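Local coordinates for putative Fe-S biosynthesis protein (Lactobacillus acidophilus, PDB 2QGO), which probably takes part in the biosynthesis of iron-sulphur clusters, at residues Leu4-Val13 / Lys65-Ile74; Lys57-Lys65 / Ile74-Thr82. One frame throughout, in Å; residues are numbered along the deposited sequence.

Interaction 1 (Leu4-Val13 / Lys65-Ile74); sequences LNIKFTDNAV and KIANEQNVKI
The ring of Phe8 meets the loop between strands 64-65 and 73-76 mainly along its rim: Gln70 OE1 lies in the ring plane at the CD1 edge, Ile74 CD1 near that plane beyond CZ, while Val72 CG2 comes in obliquely, 3.8 Å from CE1. The fold here is a mixed beta sheet, at one edge of which strand 6-8 receives this hairpin loop on its side. Gln70 behaves as a surrogate backbone unit. Its primary amide takes the N-H of Phe8 on OE1 (2.8 Å, nearly straight at 177°) and returns NE2 to Phe8 O, both bonds in the carbonyl planes on lone pairs. An extended chain beyond CG, chi2 165°, carries the amide across to strand 6-8. Replacing Gln70 with a leucine would probably leave Phe8 N and O without these mates and let the loop drift from the strand edge. Nearer the N-terminus, a single bridge pairs Asn5 with Ala67: Ala67 N reaches Leu4 O at 3.1 Å, and Ile6 N meets Ala67 O at 2.7 Å. Beside the bridge the CG2 methyls of two isoleucines touch, Ile6 CG2 to Ile66 CG2 at 3.6 Å; Met88 and Leu28 of the sheet adjoin this pair. One water lies between the bridge and the Gln70 amide, donating to Ile6 O and to Gln70 OE1 and accepting from Glu69 N at 2.9 Å.

Interaction 2 (Lys57-Lys65 / Ile74-Thr82); sequences KVDPDYPVK and IYTSDFDKT
Backbone pairing between Val64 and Thr76 sets the frame of this antiparallel beta hairpin. Thr76 N gives a 2.9 Å bond to Val64 O, in the carbonyl plane, whereas the return bond from Val64 N to Thr76 O is weak. The next pair, Lys65 with Tyr75, is non-hydrogen-bonded, and its side chains carry much of the apolar contact. They run alongside each other in the same direction: Lys65 CG comes to 3.4 Å from Tyr75 CE1 and Lys65 CE to 3.5 Å from Tyr75 OH, so the aliphatic part of the lysine follows the tyrosine ring outward. Val58 CG1 approaches the phenol end of that ring obliquely. On the face of Val64 and Thr76, the valine CB packs on the threonine CG2.

A side-chain cap opens the short, weakly bonded helix 78-81. Ser77 OG, turned between its backbone N and carbonyl carbon (chi1 65°), accepts from Asp80 N and donates to Asp80 OD2 at 2.7 Å; that carboxylate oxygen also lies in the plane of the Tyr62 ring, at its CE1 edge. Tyr62 CD1 meets Ser77 CB at 3.5 Å. Upstream, a type I turn from Asp59 to Tyr62, with an Asx turn from Asp59 OD1 to Asp61 N, brings the tyrosine here.

Around the hairpin, strand 25-30 flanks strand 73-76: Leu28 O takes Thr76 OG1, Thr30 N bonds Asp80 OD1 of the helix, and Ile27 and Ile29 touch Tyr62.

Overall arrangement
Interactions 1 and 2 lie with their centres about 14 Å apart and draw on one hairpin, strands 64-65 and 73-76, sharing Lys65 and Ile74. Along the chain their segments alternate: 4-13, then 57-65, 65-74 and 74-82. Interaction 2 joins the two strands to each other and to helix 78-81, whereas interaction 1 carries the intervening loop to strand 6-8, the outermost strand at the other end of the mixed sheet from 64-65. Contact between the two sites is by packing, as where Ile66 CD1 comes 3.9 Å from Tyr75 O. The principle illustrated is that one hairpin can link both ends of a sheet, here in a protein of the iron-sulphur cluster biosynthesis family.

Interaction 1 (Leu4-Val13 / Lys65-Ile74)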
loop_
_atom_site.group_PDB
_atom_site.type_symbol
_atom_site.label_atom_id
_atom_site.label_comp_id
_atom_site.label_asym_id
_atom_site.label_seq_id
_atom_site.Cartn_x
_atom_site.Cartn_y
_atom_site.Cartn_z
ATOM N N LEU A 4 3.856 9.754 9.963
ATOM C CA LEU A 4 2.800 9.016 9.203
ATOM C C LEU A 4 2.212 7.906 10.048
ATOM O O LEU A 4 2.938 7.124 10.658
ATOM C CB LEU A 4 3.373 8.351 7.944
ATOM C CG LEU A 4 4.082 9.072 6.805
ATOM C CD1 LEU A 4 3.155 10.078 6.163
ATOM C CD2 LEU A 4 5.330 9.736 7.342
ATOM N N ASN A 5 0.894 7.821 10.082
ATOM C CA ASN A 5 0.263 6.744 10.817
ATOM C C ASN A 5 -0.954 6.332 10.007
ATOM O O ASN A 5 -1.495 7.121 9.222
ATOM C CB ASN A 5 -0.126 7.180 12.232
ATOM C CG ASN A 5 -1.302 8.112 12.249
ATOM O OD1 ASN A 5 -1.169 9.313 11.993
ATOM N ND2 ASN A 5 -2.480 7.562 12.531
ATOM N N ILE A 6 -1.379 5.090 10.178
ATOM C CA ILE A 6 -2.511 4.598 9.419
ATOM C C ILE A 6 -3.324 3.595 10.207
ATOM O O ILE A 6 -2.804 2.910 11.082
ATOM C CB ILE A 6 -2.024 3.923 8.108
ATOM C CG1 ILE A 6 -3.205 3.649 7.178
ATOM C CG2 ILE A 6 -1.298 2.607 8.429
ATOM C CD1 ILE A 6 -2.787 3.134 5.802
ATOM N N LYS A 7 -4.604 3.509 9.887
ATOM C CA LYS A 7 -5.488 2.553 10.543
ATOM C C LYS A 7 -6.291 1.845 9.457
ATOM O O LYS A 7 -6.669 2.466 8.456
ATOM C CB LYS A 7 -6.439 3.264 11.524
ATOM C CG LYS A 7 -7.273 2.292 12.354
ATOM C CD LYS A 7 -7.887 2.958 13.581
ATOM C CE LYS A 7 -8.394 1.908 14.588
ATOM N NZ LYS A 7 -8.963 2.539 15.825
ATOM N N PHE A 8 -6.523 0.547 9.644
ATOM C CA PHE A 8 -7.297 -0.242 8.686
ATOM C C PHE A 8 -8.627 -0.602 9.339
ATOM O O PHE A 8 -8.648 -1.165 10.434
ATOM C CB PHE A 8 -6.581 -1.546 8.320
ATOM C CG PHE A 8 -5.209 -1.360 7.731
ATOM C CD1 PHE A 8 -4.110 -1.127 8.551
ATOM C CD2 PHE A 8 -5.010 -1.434 6.353
ATOM C CE1 PHE A 8 -2.825 -0.973 8.010
ATOM C CE2 PHE A 8 -3.727 -1.282 5.798
ATOM C CZ PHE A 8 -2.638 -1.052 6.633
ATOM N N THR A 9 -9.735 -0.285 8.675
ATOM C CA THR A 9 -11.047 -0.611 9.222
ATOM C C THR A 9 -11.218 -2.132 9.263
ATOM O O THR A 9 -10.409 -2.873 8.695
ATOM C CB THR A 9 -12.188 -0.011 8.362
ATOM O OG1 THR A 9 -12.220 -0.655 7.080
ATOM C CG2 THR A 9 -11.980 1.484 8.175
ATOM N N ASP A 10 -12.267 -2.599 9.932
ATOM C CA ASP A 10 -12.509 -4.032 10.015
ATOM C C ASP A 10 -12.659 -4.662 8.635
ATOM O O ASP A 10 -12.144 -5.749 8.381
ATOM C CB ASP A 10 -13.760 -4.332 10.855
ATOM C CG ASP A 10 -13.548 -4.058 12.336
ATOM O OD1 ASP A 10 -12.424 -4.308 12.840
ATOM O OD2 ASP A 10 -14.507 -3.607 13.005
ATOM N N ASN A 11 -13.371 -3.981 7.746
ATOM C CA ASN A 11 -13.586 -4.493 6.399
ATOM C C ASN A 11 -12.295 -4.530 5.584
ATOM O O ASN A 11 -12.108 -5.425 4.757
ATOM C CB ASN A 11 -14.660 -3.661 5.689
ATOM C CG ASN A 11 -16.034 -3.814 6.335
ATOM O OD1 ASN A 11 -16.186 -4.521 7.334
ATOM N ND2 ASN A 11 -17.035 -3.151 5.771
ATOM N N ALA A 12 -11.402 -3.566 5.812
ATOM C CA ALA A 12 -10.129 -3.548 5.100
ATOM C C ALA A 12 -9.280 -4.717 5.603
ATOM O O ALA A 12 -8.669 -5.441 4.814
ATOM C CB ALA A 12 -9.402 -2.228 5.335
ATOM N N VAL A 13 -9.254 -4.903 6.922
ATOM C CA VAL A 13 -8.492 -5.993 7.528
ATOM C C VAL A 13 -8.990 -7.352 7.024
ATOM O O VAL A 13 -8.195 -8.215 6.640
ATOM C CB VAL A 13 -8.604 -5.962 9.074
ATOM C CG1 VAL A 13 -8.104 -7.279 9.667
ATOM C CG2 VAL A 13 -7.801 -4.796 9.623
ATOM N N LYS A 65 8.709 3.565 7.884
ATOM C CA LYS A 65 7.598 2.855 8.485
ATOM C C LYS A 65 6.395 3.747 8.712
ATOM O O LYS A 65 6.525 4.900 9.118
ATOM C CB LYS A 65 8.023 2.240 9.819
ATOM C CG LYS A 65 9.060 1.139 9.681
ATOM C CD LYS A 65 9.446 0.575 11.040
ATOM C CE LYS A 65 10.398 -0.601 10.893
ATOM N NZ LYS A 65 10.873 -1.096 12.224
ATOM N N ILE A 66 5.222 3.205 8.420
ATOM C CA ILE A 66 3.986 3.919 8.632
ATOM C C ILE A 66 3.449 3.298 9.905
ATOM O O ILE A 66 3.107 2.116 9.934
ATOM C CB ILE A 66 2.991 3.703 7.472
ATOM C CG1 ILE A 66 3.596 4.230 6.170
ATOM C CG2 ILE A 66 1.694 4.447 7.756
ATOM C CD1 ILE A 66 2.722 4.020 4.937
ATOM N N ALA A 67 3.409 4.097 10.965
ATOM C CA ALA A 67 2.935 3.630 12.254
ATOM C C ALA A 67 1.466 3.225 12.228
ATOM O O ALA A 67 0.652 3.826 11.533
ATOM C CB ALA A 67 3.161 4.705 13.302
ATOM N N ASN A 68 1.153 2.179 12.985
ATOM C CA ASN A 68 -0.202 1.667 13.123
ATOM C C ASN A 68 -0.218 0.830 14.391
ATOM O O ASN A 68 0.825 0.408 14.877
ATOM C CB ASN A 68 -0.624 0.802 11.924
ATOM C CG ASN A 68 0.275 -0.409 11.718
ATOM O OD1 ASN A 68 1.363 -0.289 11.154
ATOM N ND2 ASN A 68 -0.170 -1.577 12.180
ATOM N N GLU A 69 -1.407 0.590 14.921
ATOM C CA GLU A 69 -1.546 -0.185 16.141
ATOM C C GLU A 69 -2.139 -1.544 15.822
ATOM O O GLU A 69 -2.673 -2.217 16.696
ATOM C CB GLU A 69 -2.445 0.571 17.116
ATOM C CG GLU A 69 -2.173 2.069 17.095
ATOM C CD GLU A 69 -2.251 2.702 18.467
ATOM O OE1 GLU A 69 -3.334 2.622 19.096
ATOM O OE2 GLU A 69 -1.231 3.289 18.913
ATOM N N GLN A 70 -2.023 -1.956 14.565
ATOM C CA GLN A 70 -2.577 -3.232 14.152
ATOM C C GLN A 70 -1.544 -4.284 13.754
ATOM O O GLN A 70 -1.886 -5.325 13.193
ATOM C CB GLN A 70 -3.600 -2.986 13.043
ATOM C CG GLN A 70 -4.857 -2.321 13.581
ATOM C CD GLN A 70 -5.736 -1.724 12.504
ATOM O OE1 GLN A 70 -5.429 -0.663 11.954
ATOM N NE2 GLN A 70 -6.836 -2.398 12.199
ATOM N N ASN A 71 -0.281 -4.005 14.066
ATOM C CA ASN A 71 0.813 -4.931 13.788
ATOM C C ASN A 71 1.025 -5.199 12.314
ATOM O O ASN A 71 1.430 -6.290 11.931
ATOM C CB ASN A 71 0.566 -6.251 14.511
ATOM C CG ASN A 71 0.391 -6.062 15.989
ATOM O OD1 ASN A 71 1.342 -5.719 16.690
ATOM N ND2 ASN A 71 -0.829 -6.257 16.474
ATOM N N VAL A 72 0.745 -4.200 11.491
ATOM C CA VAL A 72 0.926 -4.339 10.060
ATOM C C VAL A 72 2.299 -3.790 9.695
ATOM O O VAL A 72 2.661 -2.678 10.089
ATOM C CB VAL A 72 -0.168 -3.565 9.289
ATOM C CG1 VAL A 72 0.078 -3.653 7.788
ATOM C CG2 VAL A 72 -1.538 -4.134 9.641
ATOM N N LYS A 73 3.071 -4.576 8.956
ATOM C CA LYS A 73 4.396 -4.143 8.532
ATOM C C LYS A 73 4.226 -3.386 7.218
ATOM O O LYS A 73 4.375 -3.958 6.140
ATOM C CB LYS A 73 5.303 -5.356 8.345
ATOM C CG LYS A 73 5.463 -6.172 9.619
ATOM C CD LYS A 73 6.241 -7.449 9.375
ATOM C CE LYS A 73 6.484 -8.180 10.675
ATOM N NZ LYS A 73 7.215 -9.462 10.450
ATOM N N ILE A 74 3.887 -2.103 7.327
ATOM C CA ILE A 74 3.662 -1.260 6.157
ATOM C C ILE A 74 4.705 -0.161 6.033
ATOM O O ILE A 74 5.020 0.524 7.000
ATOM C CB ILE A 74 2.223 -0.653 6.181
ATOM C CG1 ILE A 74 2.024 0.289 4.988
ATOM C CG2 ILE A 74 1.966 0.064 7.510
ATOM C CD1 ILE A 74 0.575 0.686 4.757
HETATM O O HOH W 1 -3.743 1.312 13.453
#

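Interaction 2 (Lys57-Lys65 / Ile74-Thr82)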
loop_
_atom_site.group_PDB
_atom_site.type_symbol
_atom_site.label_atom_id
_atom_site.label_comp_id
_atom_site.label_asym_id
_atom_site.label_seq_id
_atom_site.Cartn_x
_atom_site.Cartn_y
_atom_site.Cartn_z
ATOM N N LYS A 57 9.864 -9.792 2.136
ATOM C CA LYS A 57 10.977 -9.207 2.868
ATOM C C LYS A 57 10.969 -7.716 2.564
ATOM O O LYS A 57 10.378 -7.275 1.574
ATOM C CB LYS A 57 12.310 -9.831 2.444
ATOM C CG LYS A 57 12.493 -11.266 2.932
ATOM C CD LYS A 57 13.904 -11.801 2.659
ATOM C CE LYS A 57 14.886 -11.475 3.793
ATOM N NZ LYS A 57 15.020 -10.010 4.070
ATOM N N VAL A 58 11.614 -6.940 3.419
ATOM C CA VAL A 58 11.663 -5.497 3.242
ATOM C C VAL A 58 12.449 -5.085 2.000
ATOM O O VAL A 58 13.408 -5.754 1.601
ATOM C CB VAL A 58 12.301 -4.828 4.476
ATOM C CG1 VAL A 58 11.423 -5.060 5.712
ATOM C CG2 VAL A 58 13.698 -5.405 4.707
ATOM N N ASP A 59 12.019 -3.990 1.382
ATOM C CA ASP A 59 12.691 -3.439 0.209
ATOM C C ASP A 59 13.420 -2.189 0.714
ATOM O O ASP A 59 12.786 -1.234 1.159
ATOM C CB ASP A 59 11.668 -3.029 -0.857
ATOM C CG ASP A 59 12.321 -2.544 -2.152
ATOM O OD1 ASP A 59 13.426 -1.962 -2.111
ATOM O OD2 ASP A 59 11.709 -2.737 -3.221
ATOM N N PRO A 60 14.762 -2.187 0.663
ATOM C CA PRO A 60 15.520 -1.020 1.133
ATOM C C PRO A 60 15.157 0.308 0.459
ATOM O O PRO A 60 15.434 1.373 1.004
ATOM C CB PRO A 60 16.981 -1.435 0.910
ATOM C CG PRO A 60 16.894 -2.506 -0.155
ATOM C CD PRO A 60 15.664 -3.273 0.248
ATOM N N ASP A 61 14.541 0.254 -0.720
ATOM C CA ASP A 61 14.127 1.482 -1.401
ATOM C C ASP A 61 12.897 2.089 -0.709
ATOM O O ASP A 61 12.504 3.221 -1.005
ATOM C CB ASP A 61 13.778 1.211 -2.869
ATOM C CG ASP A 61 15.009 1.105 -3.760
ATOM O OD1 ASP A 61 16.151 1.224 -3.246
ATOM O OD2 ASP A 61 14.827 0.906 -4.988
ATOM N N TYR A 62 12.293 1.333 0.204
ATOM C CA TYR A 62 11.100 1.792 0.927
ATOM C C TYR A 62 11.278 1.467 2.407
ATOM O O TYR A 62 10.621 0.569 2.937
ATOM C CB TYR A 62 9.864 1.073 0.384
ATOM C CG TYR A 62 9.596 1.357 -1.075
ATOM C CD1 TYR A 62 8.938 2.517 -1.470
ATOM C CD2 TYR A 62 10.038 0.484 -2.064
ATOM C CE1 TYR A 62 8.730 2.807 -2.821
ATOM C CE2 TYR A 62 9.835 0.763 -3.417
ATOM C CZ TYR A 62 9.180 1.928 -3.785
ATOM O OH TYR A 62 8.991 2.218 -5.111
ATOM N N PRO A 63 12.146 2.224 3.100
ATOM C CA PRO A 63 12.476 2.064 4.515
ATOM C C PRO A 63 11.617 2.757 5.559
ATOM O O PRO A 63 11.686 2.407 6.740
ATOM C CB PRO A 63 13.897 2.588 4.565
ATOM C CG PRO A 63 13.763 3.824 3.721
ATOM C CD PRO A 63 12.915 3.348 2.527
ATOM N N VAL A 64 10.831 3.742 5.141
ATOM C CA VAL A 64 10.006 4.494 6.074
ATOM C C VAL A 64 8.777 3.745 6.572
ATOM O O VAL A 64 7.906 3.356 5.795
ATOM C CB VAL A 64 9.559 5.818 5.450
ATOM C CG1 VAL A 64 8.852 6.674 6.506
ATOM C CG2 VAL A 64 10.763 6.539 4.871
ATOM N N LYS A 65 8.709 3.565 7.884
ATOM C CA LYS A 65 7.598 2.855 8.485
ATOM C C LYS A 65 6.395 3.747 8.712
ATOM O O LYS A 65 6.525 4.900 9.118
ATOM C CB LYS A 65 8.023 2.240 9.819
ATOM C CG LYS A 65 9.060 1.139 9.681
ATOM C CD LYS A 65 9.446 0.575 11.040
ATOM C CE LYS A 65 10.398 -0.601 10.893
ATOM N NZ LYS A 65 10.873 -1.096 12.224
ATOM N N ILE A 74 3.887 -2.103 7.327
ATOM C CA ILE A 74 3.662 -1.260 6.157
ATOM C C ILE A 74 4.705 -0.161 6.033
ATOM O O ILE A 74 5.020 0.524 7.000
ATOM C CB ILE A 74 2.223 -0.653 6.181
ATOM C CG1 ILE A 74 2.024 0.289 4.988
ATOM C CG2 ILE A 74 1.966 0.064 7.510
ATOM C CD1 ILE A 74 0.575 0.686 4.757
ATOM N N TYR A 75 5.227 0.004 4.823
ATOM C CA TYR A 75 6.276 0.982 4.537
ATOM C C TYR A 75 5.962 1.907 3.365
ATOM O O TYR A 75 4.966 1.739 2.667
ATOM C CB TYR A 75 7.574 0.250 4.199
ATOM C CG TYR A 75 8.128 -0.601 5.314
ATOM C CD1 TYR A 75 9.233 -0.179 6.045
ATOM C CD2 TYR A 75 7.556 -1.833 5.637
ATOM C CE1 TYR A 75 9.765 -0.961 7.071
ATOM C CE2 TYR A 75 8.079 -2.630 6.674
ATOM C CZ TYR A 75 9.189 -2.181 7.385
ATOM O OH TYR A 75 9.735 -2.935 8.407
ATOM N N THR A 76 6.852 2.876 3.164
ATOM C CA THR A 76 6.759 3.821 2.061
ATOM C C THR A 76 8.145 4.443 1.867
ATOM O O THR A 76 9.103 4.040 2.524
ATOM C CB THR A 76 5.719 4.925 2.334
ATOM O OG1 THR A 76 5.410 5.596 1.107
ATOM C CG2 THR A 76 6.249 5.939 3.337
ATOM N N SER A 77 8.258 5.403 0.957
ATOM C CA SER A 77 9.542 6.050 0.706
ATOM C C SER A 77 9.470 7.542 0.992
ATOM O O SER A 77 8.389 8.100 1.201
ATOM C CB SER A 77 9.996 5.817 -0.745
ATOM O OG SER A 77 9.132 6.434 -1.685
ATOM N N ASP A 78 10.624 8.195 1.014
ATOM C CA ASP A 78 10.643 9.624 1.287
ATOM C C ASP A 78 9.879 10.368 0.204
ATOM O O ASP A 78 9.196 11.357 0.468
ATOM C CB ASP A 78 12.091 10.111 1.422
ATOM C CG ASP A 78 12.698 9.733 2.774
ATOM O OD1 ASP A 78 12.029 9.993 3.802
ATOM O OD2 ASP A 78 13.828 9.179 2.823
ATOM N N PHE A 79 9.958 9.870 -1.019
ATOM C CA PHE A 79 9.236 10.498 -2.115
ATOM C C PHE A 79 7.726 10.327 -1.984
ATOM O O PHE A 79 6.958 11.280 -2.142
ATOM C CB PHE A 79 9.659 9.893 -3.445
ATOM C CG PHE A 79 8.803 10.335 -4.594
ATOM C CD1 PHE A 79 8.849 11.659 -5.040
ATOM C CD2 PHE A 79 7.929 9.442 -5.215
ATOM C CE1 PHE A 79 8.036 12.089 -6.089
ATOM C CE2 PHE A 79 7.109 9.861 -6.270
ATOM C CZ PHE A 79 7.161 11.185 -6.708
ATOM N N ASP A 80 7.302 9.095 -1.729
ATOM C CA ASP A 80 5.881 8.794 -1.613
ATOM C C ASP A 80 5.201 9.396 -0.382
ATOM O O ASP A 80 4.006 9.663 -0.415
ATOM C CB ASP A 80 5.662 7.274 -1.636
ATOM C CG ASP A 80 5.955 6.660 -2.994
ATOM O OD1 ASP A 80 5.196 6.925 -3.959
ATOM O OD2 ASP A 80 6.947 5.908 -3.101
ATOM N N LYS A 81 5.948 9.629 0.693
ATOM C CA LYS A 81 5.326 10.180 1.895
ATOM C C LYS A 81 4.829 11.616 1.753
ATOM O O LYS A 81 3.955 12.046 2.510
ATOM C CB LYS A 81 6.272 10.078 3.095
ATOM C CG LYS A 81 7.510 10.928 2.965
ATOM C CD LYS A 81 8.433 10.800 4.174
ATOM C CE LYS A 81 9.609 11.752 4.000
ATOM N NZ LYS A 81 10.667 11.586 5.030
ATOM N N THR A 82 5.357 12.358 0.783
ATOM C CA THR A 82 4.919 13.734 0.600
ATOM C C THR A 82 3.501 13.812 0.036
ATOM O O THR A 82 2.808 14.821 0.220
ATOM C CB THR A 82 5.888 14.522 -0.311
ATOM O OG1 THR A 82 6.170 13.768 -1.495
ATOM C CG2 THR A 82 7.187 14.791 0.419
#